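Local structure of alpha-rhamnosidase (Dictyoglomus thermophilum, 6I60) at residues G302-G307 / V416-G421; Y364-G369 / E451-K456; I376-R381 / V439-Y444; K387-R392 / G443-P448. The protein probably hydrolyses terminal non-reducing alpha-L-rhamnose residues in alpha-L-rhamnosides, as an alpha-L-rhamnosidase of the glycoside hydrolases. One frame throughout, in Å; residues are numbered along the deposited sequence.

Contact 1 of 4, residues G302-G307 / V416-G421; sequences GEIYDG and VYITKG
Four backbone hydrogen bonds tie residues 302-307 to 416-421, and they zip up in parallel register: Ile304 beside Val416, Tyr305 beside Tyr417, Asp306 beside Ile418. Val416 N gives to Glu303 O, and Tyr305 N returns a bond to Val416 O at 2.8 Å. One rung further, Ile418 N reaches Tyr305 O (2.9 Å), and Gly307 N closes the ladder on Ile418 O with a more bent N-H...O angle of 148°. This is the ordinary parallel ladder, here joining a strand of the alpha-L-rhamnosidase N-terminal domain to one of the concanavalin-like domain. Strand 302-306 also pairs antiparallel with strand 288-298, while 414-418 pairs with 388-394, so the contact stitches beta structure of the two domains together.

Side-chain packing follows the register. On one face Ile304 and Val416 run side by side, with Ile304 CG1 3.9 Å from Val416 CB, and the methyl Ile418 CD1 lies 3.6 Å from Asp306 CG, against a charged group whose partners are Arg308 and Lys309. On the other face Tyr305 and Tyr417 both hold CG anti to the backbone N, which sends the rings out the same way; they form an oblique pair, planes inclined by 31°, with Tyr305 CD1 3.5 Å from Tyr417 CE1. Past the strand ends, Lys420 lays its CG against Gly307 O, and its NZ goes on to a salt bridge with Glu310.

Contact 2 of 4, residues Y364-G369 / E451-K456; sequences YVYDFG and EDIEGK
Ile453 meets two aromatic rings of strand 363-368, one with each branch. Its CG1 sits over one face of Tyr366, 3.7 Å from the ring centroid and 17° off the normal, a CH-pi contact. Ile453 CG2 touches Phe368 CZ at 3.6 Å. With chi1 near -75°, Ile453 has CG1 beside its backbone N and CG2 beside its carbonyl carbon, which sets the branches toward different rings. The Phe368 ring also reaches the main chain: its CE1 comes to 3.6 Å from Gly455 N, where the glycine has no side chain to stand in the way.

The looser side is the other face of strand 453-458. Glu454 points away from the rings and pairs with Lys377 and Lys379, and Lys456, partly exposed, heads out to Glu428. No hydrogen bond crosses between 364-369 and 451-456, so the strands, whose axes come no nearer than 9.5 Å and cross at -44°, are bridged by side chains packing on one another and, at Gly455, on the main chain, as between the two layers of a beta sandwich. Strand 363-368 pairs with 438-442 in one layer, while 453-458 lies between 345-351 and 375-380 in the other.

Contact 3 of 4, residues I376-R381 / V439-Y444; sequences IKIKVR and VEILGY
Tyr444 makes the polar link of this contact: its OH donates to the backbone Lys379 O at 2.8 Å, arriving 18° out of the carbonyl plane with a C=O...O angle of 150°. The oxygen meets the tyrosine at the ring's edge, close to the ring plane. CG of Tyr444 stands anti to the backbone N (chi1 -170°), and this carries the ring from just past the end of strand 438-442 across to strand 375-380. Lys379 takes no part in that bond with its side chain, whose ammonium leads off to Glu454.

The two segments belong to facing layers of a beta sandwich in the concanavalin-like domain: 375-380 sits in a sheet with 453-458 and 425-427, and 438-442 is flanked by 363-368 and 388-394. No backbone hydrogen bonds pass between them, and Ile378 and Ile441 have their CA atoms 9.6 Å apart, a spacing bridged by side chains.

The apolar contacts are mostly aliphatic. Ile376 and Val439 reach toward each other tip to tip, CG2 to CG2 at 3.8 Å. Further along, Ile378 CD1 touches two partners, Ile441 CG2 at 4.1 Å and Tyr444 CD2 at 3.8 Å. The isoleucine and the tyrosine slide past each other in opposite directions, and the methyl lies at the ring's edge, near its plane. Val380 CG1 makes a longer, oblique contact with Tyr444 CE2. Ile453 packs against Ile376, Ile378 and Ile441 alike.

Contact 4 of 4, residues K387-R392 / G443-P448; sequences KEIRIR and GYPGVP
Ile389 leans its longer branch over the start of the loop that follows strand 438-442. Its CB stands back from the loop and leaves the touching to the atoms beyond it. From there CG1, set anti to the carbonyl carbon with chi1 at -81°, reaches toward the loop and comes 3.4 Å from Gly443 O, with Gly443 C a little behind. The next bond is nearly extended (chi2 162°), which carries CD1 past that carbonyl to the proline ring, where it meets Pro445 CD at 3.8 Å; the two side chains cross at about a right angle.

Gly443 lies closest to this strand, its CA 4.8 Å from Ile389 CA, and it has positive phi (97°) where the chain leaves the strand. No hydrogen bond passes between the segments. Pro445 forms the centre of an inverse gamma turn, and the loop folds back over Tyr444 so that prolines sit on opposite ring faces: Pro448 CB is 3.6 Å above the plane over the centre, and Pro445 CD lies on the other face toward the rim.

Glu388 starts away from the loop; it is exposed, and its side chain rests on Val416 of strand 414-418. Inward, Ile389 rests on Ile378 and Val380 of strand 375-380 and on Ile441, while its own strand 388-394 is hydrogen-bonded between 414-418 and 438-442.

Contacts 2, 3 and 4 all lie in the concanavalin-like domain, with contact 1 joining it to the alpha-L-rhamnosidase N-terminal domain. Contacts 3 and 4 are closest, centres about 5 Å apart, and share Gly443 and Tyr444; Val380 CG1 touches Ile389 CD1 at 3.6 Å. Contact 2 lies about 9 Å from contact 3, centre to centre, and their segments meet through Ile453 CD1 and Ile441 CD1 (3.6 Å). Contact 1 joins contact 4 through a probable hydrogen bond from Ile389 N to Tyr417 O, 2.9 Å, whereas contacts 1 and 2 do not touch, with nearest atoms about 10 Å apart. None includes Tyr656, Glu659 or Leu660, which line a 2-(2-ethoxyethoxy)ethanol site.

Contact 1 of 4, residues G302-G307 / V416-G421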
loop_
_atom_site.group_PDB
_atom_site.type_symbol
_atom_site.label_atom_id
_atom_site.label_comp_id
_atom_site.label_asym_id
_atom_site.label_seq_id
_atom_site.Cartn_x
_atom_site.Cartn_y
_atom_site.Cartn_z
ATOM N N GLY A 302 20.738 3.362 -10.781
ATOM C CA GLY A 302 20.977 2.005 -11.228
ATOM C C GLY A 302 22.147 1.348 -10.527
ATOM O O GLY A 302 22.656 1.811 -9.501
ATOM N N GLU A 303 22.580 0.232 -11.111
ATOM C CA GLU A 303 23.624 -0.599 -10.533
ATOM C C GLU A 303 24.569 -1.060 -11.633
ATOM O O GLU A 303 24.142 -1.318 -12.761
ATOM C CB GLU A 303 23.019 -1.807 -9.792
ATOM C CG GLU A 303 23.862 -3.077 -9.813
ATOM C CD GLU A 303 23.029 -4.336 -9.633
ATOM O OE1 GLU A 303 22.179 -4.361 -8.718
ATOM O OE2 GLU A 303 23.222 -5.301 -10.405
ATOM N N ILE A 304 25.856 -1.148 -11.300
ATOM C CA ILE A 304 26.887 -1.627 -12.213
ATOM C C ILE A 304 27.427 -2.946 -11.679
ATOM O O ILE A 304 27.829 -3.031 -10.513
ATOM C CB ILE A 304 28.014 -0.594 -12.377
ATOM C CG1 ILE A 304 27.467 0.701 -12.980
ATOM C CG2 ILE A 304 29.134 -1.154 -13.235
ATOM C CD1 ILE A 304 28.105 1.942 -12.414
ATOM N N TYR A 305 27.439 -3.971 -12.531
ATOM C CA TYR A 305 27.891 -5.312 -12.167
ATOM C C TYR A 305 29.034 -5.707 -13.093
ATOM O O TYR A 305 28.815 -5.973 -14.280
ATOM C CB TYR A 305 26.742 -6.315 -12.257
ATOM C CG TYR A 305 27.033 -7.674 -11.653
ATOM C CD1 TYR A 305 27.804 -8.612 -12.331
ATOM C CD2 TYR A 305 26.521 -8.026 -10.411
ATOM C CE1 TYR A 305 28.064 -9.853 -11.785
ATOM C CE2 TYR A 305 26.775 -9.265 -9.857
ATOM C CZ TYR A 305 27.547 -10.175 -10.549
ATOM O OH TYR A 305 27.807 -11.412 -10.002
ATOM N N ASP A 306 30.249 -5.758 -12.553
ATOM C CA ASP A 306 31.436 -6.152 -13.310
ATOM C C ASP A 306 31.694 -7.630 -13.039
ATOM O O ASP A 306 32.178 -8.001 -11.967
ATOM C CB ASP A 306 32.637 -5.294 -12.931
ATOM C CG ASP A 306 33.803 -5.465 -13.889
ATOM O OD1 ASP A 306 34.577 -4.499 -14.068
ATOM O OD2 ASP A 306 33.946 -6.566 -14.462
ATOM N N GLY A 307 31.369 -8.476 -14.020
ATOM C CA GLY A 307 31.548 -9.908 -13.856
ATOM C C GLY A 307 32.994 -10.344 -13.749
ATOM O O GLY A 307 33.263 -11.452 -13.273
ATOM N N VAL A 416 24.504 -1.334 -15.878
ATOM C CA VAL A 416 25.652 -1.709 -16.693
ATOM C C VAL A 416 26.154 -3.068 -16.226
ATOM O O VAL A 416 26.368 -3.276 -15.026
ATOM C CB VAL A 416 26.775 -0.657 -16.612
ATOM C CG1 VAL A 416 28.088 -1.229 -17.126
ATOM C CG2 VAL A 416 26.386 0.588 -17.389
ATOM N N TYR A 417 26.337 -3.989 -17.171
ATOM C CA TYR A 417 26.865 -5.317 -16.880
ATOM C C TYR A 417 28.053 -5.585 -17.789
ATOM O O TYR A 417 27.934 -5.484 -19.015
ATOM C CB TYR A 417 25.794 -6.393 -17.069
ATOM C CG TYR A 417 26.315 -7.805 -16.934
ATOM C CD1 TYR A 417 26.619 -8.339 -15.687
ATOM C CD2 TYR A 417 26.501 -8.608 -18.052
ATOM C CE1 TYR A 417 27.093 -9.631 -15.561
ATOM C CE2 TYR A 417 26.974 -9.899 -17.935
ATOM C CZ TYR A 417 27.268 -10.407 -16.688
ATOM O OH TYR A 417 27.739 -11.694 -16.571
ATOM N N ILE A 418 29.193 -5.924 -17.192
ATOM C CA ILE A 418 30.403 -6.268 -17.929
ATOM C C ILE A 418 30.530 -7.785 -17.936
ATOM O O ILE A 418 30.605 -8.416 -16.875
ATOM C CB ILE A 418 31.646 -5.607 -17.315
ATOM C CG1 ILE A 418 31.499 -4.085 -17.335
ATOM C CG2 ILE A 418 32.897 -6.023 -18.069
ATOM C CD1 ILE A 418 31.655 -3.443 -15.977
ATOM N N THR A 419 30.560 -8.368 -19.132
ATOM C CA THR A 419 30.485 -9.813 -19.274
ATOM C C THR A 419 31.768 -10.488 -18.790
ATOM O O THR A 419 32.831 -9.870 -18.677
ATOM C CB THR A 419 30.221 -10.191 -20.731
ATOM O OG1 THR A 419 31.400 -9.951 -21.511
ATOM C CG2 THR A 419 29.070 -9.368 -21.298
ATOM N N LYS A 420 31.650 -11.786 -18.502
ATOM C CA LYS A 420 32.789 -12.611 -18.121
ATOM C C LYS A 420 33.293 -13.498 -19.251
ATOM O O LYS A 420 34.452 -13.925 -19.210
ATOM C CB LYS A 420 32.433 -13.494 -16.920
ATOM C CG LYS A 420 31.459 -12.859 -15.948
ATOM C CD LYS A 420 30.502 -13.891 -15.374
ATOM C CE LYS A 420 29.866 -13.396 -14.085
ATOM N NZ LYS A 420 29.473 -14.528 -13.204
ATOM N N GLY A 421 32.454 -13.790 -20.244
ATOM C CA GLY A 421 32.858 -14.590 -21.385
ATOM C C GLY A 421 32.755 -16.086 -21.168
ATOM O O GLY A 421 33.619 -16.845 -21.621
#

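Contact 2 of 4, residues Y364-G369 / E451-K456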
loop_
_atom_site.group_PDB
_atom_site.type_symbol
_atom_site.label_atom_id
_atom_site.label_comp_id
_atom_site.label_asym_id
_atom_site.label_seq_id
_atom_site.Cartn_x
_atom_site.Cartn_y
_atom_site.Cartn_z
ATOM N N TYR A 364 19.151 -1.355 -29.562
ATOM C CA TYR A 364 17.933 -2.146 -29.680
ATOM C C TYR A 364 16.972 -1.767 -28.562
ATOM O O TYR A 364 17.355 -1.749 -27.386
ATOM C CB TYR A 364 18.251 -3.643 -29.647
ATOM C CG TYR A 364 19.057 -4.083 -30.845
ATOM C CD1 TYR A 364 20.446 -4.064 -30.817
ATOM C CD2 TYR A 364 18.430 -4.493 -32.014
ATOM C CE1 TYR A 364 21.188 -4.453 -31.917
ATOM C CE2 TYR A 364 19.163 -4.886 -33.119
ATOM C CZ TYR A 364 20.542 -4.862 -33.065
ATOM O OH TYR A 364 21.271 -5.249 -34.164
ATOM N N VAL A 365 15.730 -1.466 -28.932
ATOM C CA VAL A 365 14.721 -0.954 -28.012
ATOM C C VAL A 365 13.622 -1.995 -27.853
ATOM O O VAL A 365 13.129 -2.543 -28.847
ATOM C CB VAL A 365 14.138 0.379 -28.508
ATOM C CG1 VAL A 365 12.899 0.736 -27.710
ATOM C CG2 VAL A 365 15.183 1.479 -28.422
ATOM N N TYR A 366 13.231 -2.253 -26.608
ATOM C CA TYR A 366 12.156 -3.179 -26.290
ATOM C C TYR A 366 10.950 -2.420 -25.754
ATOM O O TYR A 366 11.090 -1.400 -25.076
ATOM C CB TYR A 366 12.607 -4.215 -25.258
ATOM C CG TYR A 366 13.509 -5.287 -25.818
ATOM C CD1 TYR A 366 14.866 -5.056 -25.997
ATOM C CD2 TYR A 366 13.005 -6.530 -26.168
ATOM C CE1 TYR A 366 15.695 -6.035 -26.509
ATOM C CE2 TYR A 366 13.824 -7.515 -26.679
ATOM C CZ TYR A 366 15.170 -7.263 -26.847
ATOM O OH TYR A 366 15.990 -8.240 -27.356
ATOM N N ASP A 367 9.762 -2.929 -26.063
ATOM C CA ASP A 367 8.511 -2.386 -25.549
ATOM C C ASP A 367 7.775 -3.497 -24.817
ATOM O O ASP A 367 7.517 -4.561 -25.392
ATOM C CB ASP A 367 7.649 -1.814 -26.677
ATOM C CG ASP A 367 6.335 -1.242 -26.173
ATOM O OD1 ASP A 367 6.193 -1.068 -24.944
ATOM O OD2 ASP A 367 5.447 -0.964 -27.006
ATOM N N PHE A 368 7.447 -3.257 -23.552
ATOM C CA PHE A 368 6.737 -4.240 -22.748
ATOM C C PHE A 368 5.225 -4.073 -22.800
ATOM O O PHE A 368 4.507 -4.907 -22.239
ATOM C CB PHE A 368 7.212 -4.172 -21.294
ATOM C CG PHE A 368 8.493 -4.909 -21.042
ATOM C CD1 PHE A 368 8.505 -6.289 -20.944
ATOM C CD2 PHE A 368 9.688 -4.221 -20.909
ATOM C CE1 PHE A 368 9.684 -6.971 -20.711
ATOM C CE2 PHE A 368 10.870 -4.899 -20.676
ATOM C CZ PHE A 368 10.867 -6.275 -20.577
ATOM N N GLY A 369 4.728 -3.023 -23.454
ATOM C CA GLY A 369 3.304 -2.786 -23.559
ATOM C C GLY A 369 2.631 -2.281 -22.303
ATOM O O GLY A 369 1.405 -2.123 -22.300
ATOM N N GLU A 451 13.316 -13.205 -26.236
ATOM C CA GLU A 451 13.565 -14.145 -25.151
ATOM C C GLU A 451 14.741 -13.729 -24.278
ATOM O O GLU A 451 14.758 -14.043 -23.081
ATOM C CB GLU A 451 13.815 -15.548 -25.713
ATOM C CG GLU A 451 13.966 -16.638 -24.656
ATOM C CD GLU A 451 15.420 -17.028 -24.403
ATOM O OE1 GLU A 451 16.329 -16.333 -24.909
ATOM O OE2 GLU A 451 15.651 -18.032 -23.694
ATOM N N ASP A 452 15.718 -13.020 -24.846
ATOM C CA ASP A 452 16.895 -12.584 -24.101
ATOM C C ASP A 452 16.598 -11.459 -23.120
ATOM O O ASP A 452 17.500 -11.066 -22.374
ATOM C CB ASP A 452 17.991 -12.143 -25.072
ATOM C CG ASP A 452 18.360 -13.228 -26.063
ATOM O OD1 ASP A 452 18.234 -14.422 -25.715
ATOM O OD2 ASP A 452 18.774 -12.888 -27.192
ATOM N N ILE A 453 15.377 -10.933 -23.103
ATOM C CA ILE A 453 14.971 -9.880 -22.181
ATOM C C ILE A 453 13.784 -10.390 -21.376
ATOM O O ILE A 453 12.821 -10.913 -21.947
ATOM C CB ILE A 453 14.614 -8.579 -22.927
ATOM C CG1 ILE A 453 15.882 -7.876 -23.409
ATOM C CG2 ILE A 453 13.807 -7.650 -22.039
ATOM C CD1 ILE A 453 16.981 -7.845 -22.377
ATOM N N GLU A 454 13.859 -10.249 -20.053
ATOM C CA GLU A 454 12.801 -10.696 -19.153
ATOM C C GLU A 454 12.532 -9.591 -18.142
ATOM O O GLU A 454 13.387 -9.294 -17.302
ATOM C CB GLU A 454 13.187 -11.997 -18.449
ATOM C CG GLU A 454 12.570 -13.242 -19.062
ATOM C CD GLU A 454 13.106 -14.518 -18.445
ATOM O OE1 GLU A 454 13.108 -14.622 -17.199
ATOM O OE2 GLU A 454 13.531 -15.416 -19.204
ATOM N N GLY A 455 11.348 -8.989 -18.219
ATOM C CA GLY A 455 10.988 -7.943 -17.278
ATOM C C GLY A 455 10.562 -8.525 -15.940
ATOM O O GLY A 455 9.824 -9.508 -15.870
ATOM N N LYS A 456 11.040 -7.902 -14.867
ATOM C CA LYS A 456 10.725 -8.316 -13.503
ATOM C C LYS A 456 9.889 -7.223 -12.846
ATOM O O LYS A 456 10.373 -6.107 -12.635
ATOM C CB LYS A 456 12.001 -8.594 -12.711
ATOM C CG LYS A 456 12.829 -9.756 -13.250
ATOM C CD LYS A 456 12.040 -11.062 -13.232
ATOM C CE LYS A 456 12.909 -12.243 -13.634
ATOM N NZ LYS A 456 13.553 -12.880 -12.450
#

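Contact 3 of 4, residues I376-R381 / V439-Y444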
loop_
_atom_site.group_PDB
_atom_site.type_symbol
_atom_site.label_atom_id
_atom_site.label_comp_id
_atom_site.label_asym_id
_atom_site.label_seq_id
_atom_site.Cartn_x
_atom_site.Cartn_y
_atom_site.Cartn_z
ATOM N N ILE A 376 14.962 -5.590 -15.331
ATOM C CA ILE A 376 14.912 -6.612 -16.364
ATOM C C ILE A 376 16.044 -7.602 -16.129
ATOM O O ILE A 376 17.011 -7.324 -15.417
ATOM C CB ILE A 376 14.998 -6.019 -17.787
ATOM C CG1 ILE A 376 16.385 -5.432 -18.043
ATOM C CG2 ILE A 376 13.923 -4.963 -18.002
ATOM C CD1 ILE A 376 16.874 -5.657 -19.448
ATOM N N LYS A 377 15.901 -8.778 -16.730
ATOM C CA LYS A 377 16.941 -9.797 -16.740
ATOM C C LYS A 377 17.378 -10.023 -18.177
ATOM O O LYS A 377 16.538 -10.249 -19.056
ATOM C CB LYS A 377 16.446 -11.105 -16.121
ATOM C CG LYS A 377 17.402 -12.270 -16.310
ATOM C CD LYS A 377 16.973 -13.478 -15.499
ATOM C CE LYS A 377 16.940 -14.728 -16.359
ATOM N NZ LYS A 377 15.594 -14.963 -16.941
ATOM N N ILE A 378 18.683 -9.950 -18.418
ATOM C CA ILE A 378 19.236 -10.097 -19.757
ATOM C C ILE A 378 19.980 -11.422 -19.844
ATOM O O ILE A 378 20.566 -11.899 -18.866
ATOM C CB ILE A 378 20.156 -8.910 -20.128
ATOM C CG1 ILE A 378 20.417 -8.877 -21.636
ATOM C CG2 ILE A 378 21.467 -8.961 -19.347
ATOM C CD1 ILE A 378 21.272 -7.710 -22.078
ATOM N N LYS A 379 19.921 -12.033 -21.024
ATOM C CA LYS A 379 20.680 -13.238 -21.338
ATOM C C LYS A 379 21.694 -12.884 -22.415
ATOM O O LYS A 379 21.323 -12.354 -23.468
ATOM C CB LYS A 379 19.760 -14.367 -21.806
ATOM C CG LYS A 379 18.652 -14.726 -20.827
ATOM C CD LYS A 379 17.775 -15.846 -21.376
ATOM C CE LYS A 379 16.666 -16.216 -20.403
ATOM N NZ LYS A 379 15.327 -16.223 -21.058
ATOM N N VAL A 380 22.969 -13.157 -22.148
ATOM C CA VAL A 380 24.041 -12.800 -23.067
ATOM C C VAL A 380 24.842 -14.048 -23.414
ATOM O O VAL A 380 24.926 -14.999 -22.630
ATOM C CB VAL A 380 24.957 -11.702 -22.481
ATOM C CG1 VAL A 380 24.126 -10.617 -21.815
ATOM C CG2 VAL A 380 25.948 -12.292 -21.494
ATOM N N ARG A 381 25.414 -14.044 -24.618
ATOM C CA ARG A 381 26.292 -15.116 -25.091
ATOM C C ARG A 381 27.450 -14.439 -25.817
ATOM O O ARG A 381 27.288 -13.972 -26.948
ATOM C CB ARG A 381 25.557 -16.090 -26.004
ATOM C CG ARG A 381 24.375 -16.794 -25.361
ATOM C CD ARG A 381 23.404 -17.302 -26.414
ATOM N NE ARG A 381 22.039 -16.855 -26.159
ATOM C CZ ARG A 381 21.112 -17.591 -25.556
ATOM N NH1 ARG A 381 21.402 -18.818 -25.145
ATOM N NH2 ARG A 381 19.894 -17.102 -25.365
ATOM N N VAL A 439 12.764 -0.289 -22.908
ATOM C CA VAL A 439 14.119 -0.606 -22.473
ATOM C C VAL A 439 15.045 -0.479 -23.673
ATOM O O VAL A 439 14.753 -1.016 -24.746
ATOM C CB VAL A 439 14.205 -2.021 -21.866
ATOM C CG1 VAL A 439 15.606 -2.593 -22.017
ATOM C CG2 VAL A 439 13.791 -1.997 -20.404
ATOM N N GLU A 440 16.153 0.235 -23.497
ATOM C CA GLU A 440 17.177 0.373 -24.524
ATOM C C GLU A 440 18.438 -0.352 -24.075
ATOM O O GLU A 440 18.893 -0.166 -22.943
ATOM C CB GLU A 440 17.483 1.846 -24.803
ATOM C CG GLU A 440 18.764 2.066 -25.588
ATOM C CD GLU A 440 19.237 3.501 -25.540
ATOM O OE1 GLU A 440 18.512 4.382 -26.049
ATOM O OE2 GLU A 440 20.334 3.750 -24.996
ATOM N N ILE A 441 18.995 -1.176 -24.957
ATOM C CA ILE A 441 20.205 -1.942 -24.670
ATOM C C ILE A 441 21.237 -1.627 -25.741
ATOM O O ILE A 441 20.981 -1.821 -26.936
ATOM C CB ILE A 441 19.928 -3.452 -24.607
ATOM C CG1 ILE A 441 18.846 -3.750 -23.571
ATOM C CG2 ILE A 441 21.209 -4.216 -24.287
ATOM C CD1 ILE A 441 17.838 -4.762 -24.036
ATOM N N LEU A 442 22.401 -1.146 -25.314
ATOM C CA LEU A 442 23.513 -0.859 -26.207
ATOM C C LEU A 442 24.686 -1.748 -25.830
ATOM O O LEU A 442 25.013 -1.880 -24.646
ATOM C CB LEU A 442 23.916 0.617 -26.136
ATOM C CG LEU A 442 25.111 1.016 -27.006
ATOM C CD1 LEU A 442 24.641 1.681 -28.293
ATOM C CD2 LEU A 442 26.069 1.924 -26.243
ATOM N N GLY A 443 25.308 -2.359 -26.831
ATOM C CA GLY A 443 26.457 -3.208 -26.610
ATOM C C GLY A 443 26.173 -4.691 -26.528
ATOM O O GLY A 443 27.044 -5.441 -26.072
ATOM N N TYR A 444 24.995 -5.136 -26.947
ATOM C CA TYR A 444 24.685 -6.555 -26.904
ATOM C C TYR A 444 25.546 -7.312 -27.913
ATOM O O TYR A 444 25.769 -6.829 -29.027
ATOM C CB TYR A 444 23.204 -6.788 -27.200
ATOM C CG TYR A 444 22.744 -8.200 -26.933
ATOM C CD1 TYR A 444 22.703 -9.141 -27.952
ATOM C CD2 TYR A 444 22.359 -8.595 -25.659
ATOM C CE1 TYR A 444 22.286 -10.432 -27.713
ATOM C CE2 TYR A 444 21.941 -9.884 -25.409
ATOM C CZ TYR A 444 21.906 -10.799 -26.441
ATOM O OH TYR A 444 21.490 -12.088 -26.202
#

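Contact 4 of 4, residues K387-R392 / G443-P448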
loop_
_atom_site.group_PDB
_atom_site.type_symbol
_atom_site.label_atom_id
_atom_site.label_comp_id
_atom_site.label_asym_id
_atom_site.label_seq_id
_atom_site.Cartn_x
_atom_site.Cartn_y
_atom_site.Cartn_z
ATOM N N LYS A 387 33.216 -7.057 -22.202
ATOM C CA LYS A 387 32.310 -6.280 -23.036
ATOM C C LYS A 387 31.234 -5.640 -22.168
ATOM O O LYS A 387 30.620 -6.310 -21.332
ATOM C CB LYS A 387 31.680 -7.163 -24.115
ATOM C CG LYS A 387 32.445 -7.161 -25.432
ATOM C CD LYS A 387 32.785 -5.741 -25.876
ATOM C CE LYS A 387 33.215 -5.698 -27.338
ATOM N NZ LYS A 387 33.664 -4.339 -27.757
ATOM N N GLU A 388 31.016 -4.341 -22.364
ATOM C CA GLU A 388 30.059 -3.589 -21.565
ATOM C C GLU A 388 28.683 -3.606 -22.217
ATOM O O GLU A 388 28.552 -3.412 -23.429
ATOM C CB GLU A 388 30.532 -2.146 -21.379
ATOM C CG GLU A 388 29.467 -1.211 -20.824
ATOM C CD GLU A 388 30.056 0.008 -20.139
ATOM O OE1 GLU A 388 31.153 -0.110 -19.550
ATOM O OE2 GLU A 388 29.419 1.082 -20.185
ATOM N N ILE A 389 27.657 -3.843 -21.402
ATOM C CA ILE A 389 26.266 -3.824 -21.840
ATOM C C ILE A 389 25.529 -2.805 -20.984
ATOM O O ILE A 389 25.513 -2.916 -19.752
ATOM C CB ILE A 389 25.613 -5.211 -21.737
ATOM C CG1 ILE A 389 25.995 -6.063 -22.947
ATOM C CG2 ILE A 389 24.098 -5.092 -21.628
ATOM C CD1 ILE A 389 25.764 -7.537 -22.750
ATOM N N ARG A 390 24.931 -1.810 -21.634
ATOM C CA ARG A 390 24.244 -0.718 -20.959
ATOM C C ARG A 390 22.744 -0.851 -21.178
ATOM O O ARG A 390 22.287 -0.961 -22.321
ATOM C CB ARG A 390 24.742 0.634 -21.473
ATOM C CG ARG A 390 24.257 1.826 -20.672
ATOM C CD ARG A 390 24.730 3.130 -21.295
ATOM N NE ARG A 390 23.909 3.526 -22.437
ATOM C CZ ARG A 390 24.283 4.407 -23.359
ATOM N NH1 ARG A 390 25.473 4.989 -23.279
ATOM N NH2 ARG A 390 23.470 4.706 -24.363
ATOM N N ILE A 391 21.984 -0.839 -20.086
ATOM C CA ILE A 391 20.536 -1.015 -20.121
ATOM C C ILE A 391 19.894 0.266 -19.606
ATOM O O ILE A 391 20.038 0.606 -18.426
ATOM C CB ILE A 391 20.083 -2.222 -19.290
ATOM C CG1 ILE A 391 20.907 -3.459 -19.647
ATOM C CG2 ILE A 391 18.600 -2.479 -19.492
ATOM C CD1 ILE A 391 20.816 -4.564 -18.619
ATOM N N ARG A 392 19.178 0.969 -20.479
ATOM C CA ARG A 392 18.460 2.180 -20.118
ATOM C C ARG A 392 16.959 1.915 -20.086
ATOM O O ARG A 392 16.448 1.050 -20.805
ATOM C CB ARG A 392 18.764 3.314 -21.101
ATOM C CG ARG A 392 20.244 3.618 -21.256
ATOM C CD ARG A 392 20.463 4.854 -22.114
ATOM N NE ARG A 392 20.326 6.083 -21.339
ATOM C CZ ARG A 392 20.387 7.304 -21.859
ATOM N NH1 ARG A 392 20.583 7.463 -23.162
ATOM N NH2 ARG A 392 20.251 8.367 -21.075
ATOM N N GLY A 443 25.308 -2.359 -26.831
ATOM C CA GLY A 443 26.457 -3.208 -26.610
ATOM C C GLY A 443 26.173 -4.691 -26.528
ATOM O O GLY A 443 27.044 -5.441 -26.072
ATOM N N TYR A 444 24.995 -5.136 -26.947
ATOM C CA TYR A 444 24.685 -6.555 -26.904
ATOM C C TYR A 444 25.546 -7.312 -27.913
ATOM O O TYR A 444 25.769 -6.829 -29.027
ATOM C CB TYR A 444 23.204 -6.788 -27.200
ATOM C CG TYR A 444 22.744 -8.200 -26.933
ATOM C CD1 TYR A 444 22.703 -9.141 -27.952
ATOM C CD2 TYR A 444 22.359 -8.595 -25.659
ATOM C CE1 TYR A 444 22.286 -10.432 -27.713
ATOM C CE2 TYR A 444 21.941 -9.884 -25.409
ATOM C CZ TYR A 444 21.906 -10.799 -26.441
ATOM O OH TYR A 444 21.490 -12.088 -26.202
ATOM N N PRO A 445 26.052 -8.498 -27.551
ATOM C CA PRO A 445 26.851 -9.280 -28.505
ATOM C C PRO A 445 26.011 -9.819 -29.652
ATOM O O PRO A 445 25.702 -11.014 -29.697
ATOM C CB PRO A 445 27.418 -10.414 -27.642
ATOM C CG PRO A 445 26.451 -10.546 -26.511
ATOM C CD PRO A 445 25.954 -9.155 -26.236
ATOM N N GLY A 446 25.640 -8.948 -30.579
ATOM C CA GLY A 446 24.805 -9.308 -31.702
ATOM C C GLY A 446 23.406 -8.737 -31.590
ATOM O O GLY A 446 23.142 -7.781 -30.856
ATOM N N VAL A 447 22.492 -9.343 -32.339
ATOM C CA VAL A 447 21.091 -8.936 -32.353
ATOM C C VAL A 447 20.367 -9.701 -31.247
ATOM O O VAL A 447 20.412 -10.940 -31.242
ATOM C CB VAL A 447 20.442 -9.204 -33.717
ATOM C CG1 VAL A 447 19.023 -8.657 -33.750
ATOM C CG2 VAL A 447 21.277 -8.592 -34.830
ATOM N N PRO A 448 19.718 -9.025 -30.305
ATOM C CA PRO A 448 18.945 -9.729 -29.282
ATOM C C PRO A 448 17.517 -9.999 -29.739
ATOM O O PRO A 448 17.003 -9.388 -30.678
ATOM C CB PRO A 448 18.971 -8.750 -28.100
ATOM C CG PRO A 448 19.050 -7.400 -28.740
ATOM C CD PRO A 448 19.739 -7.567 -30.081
#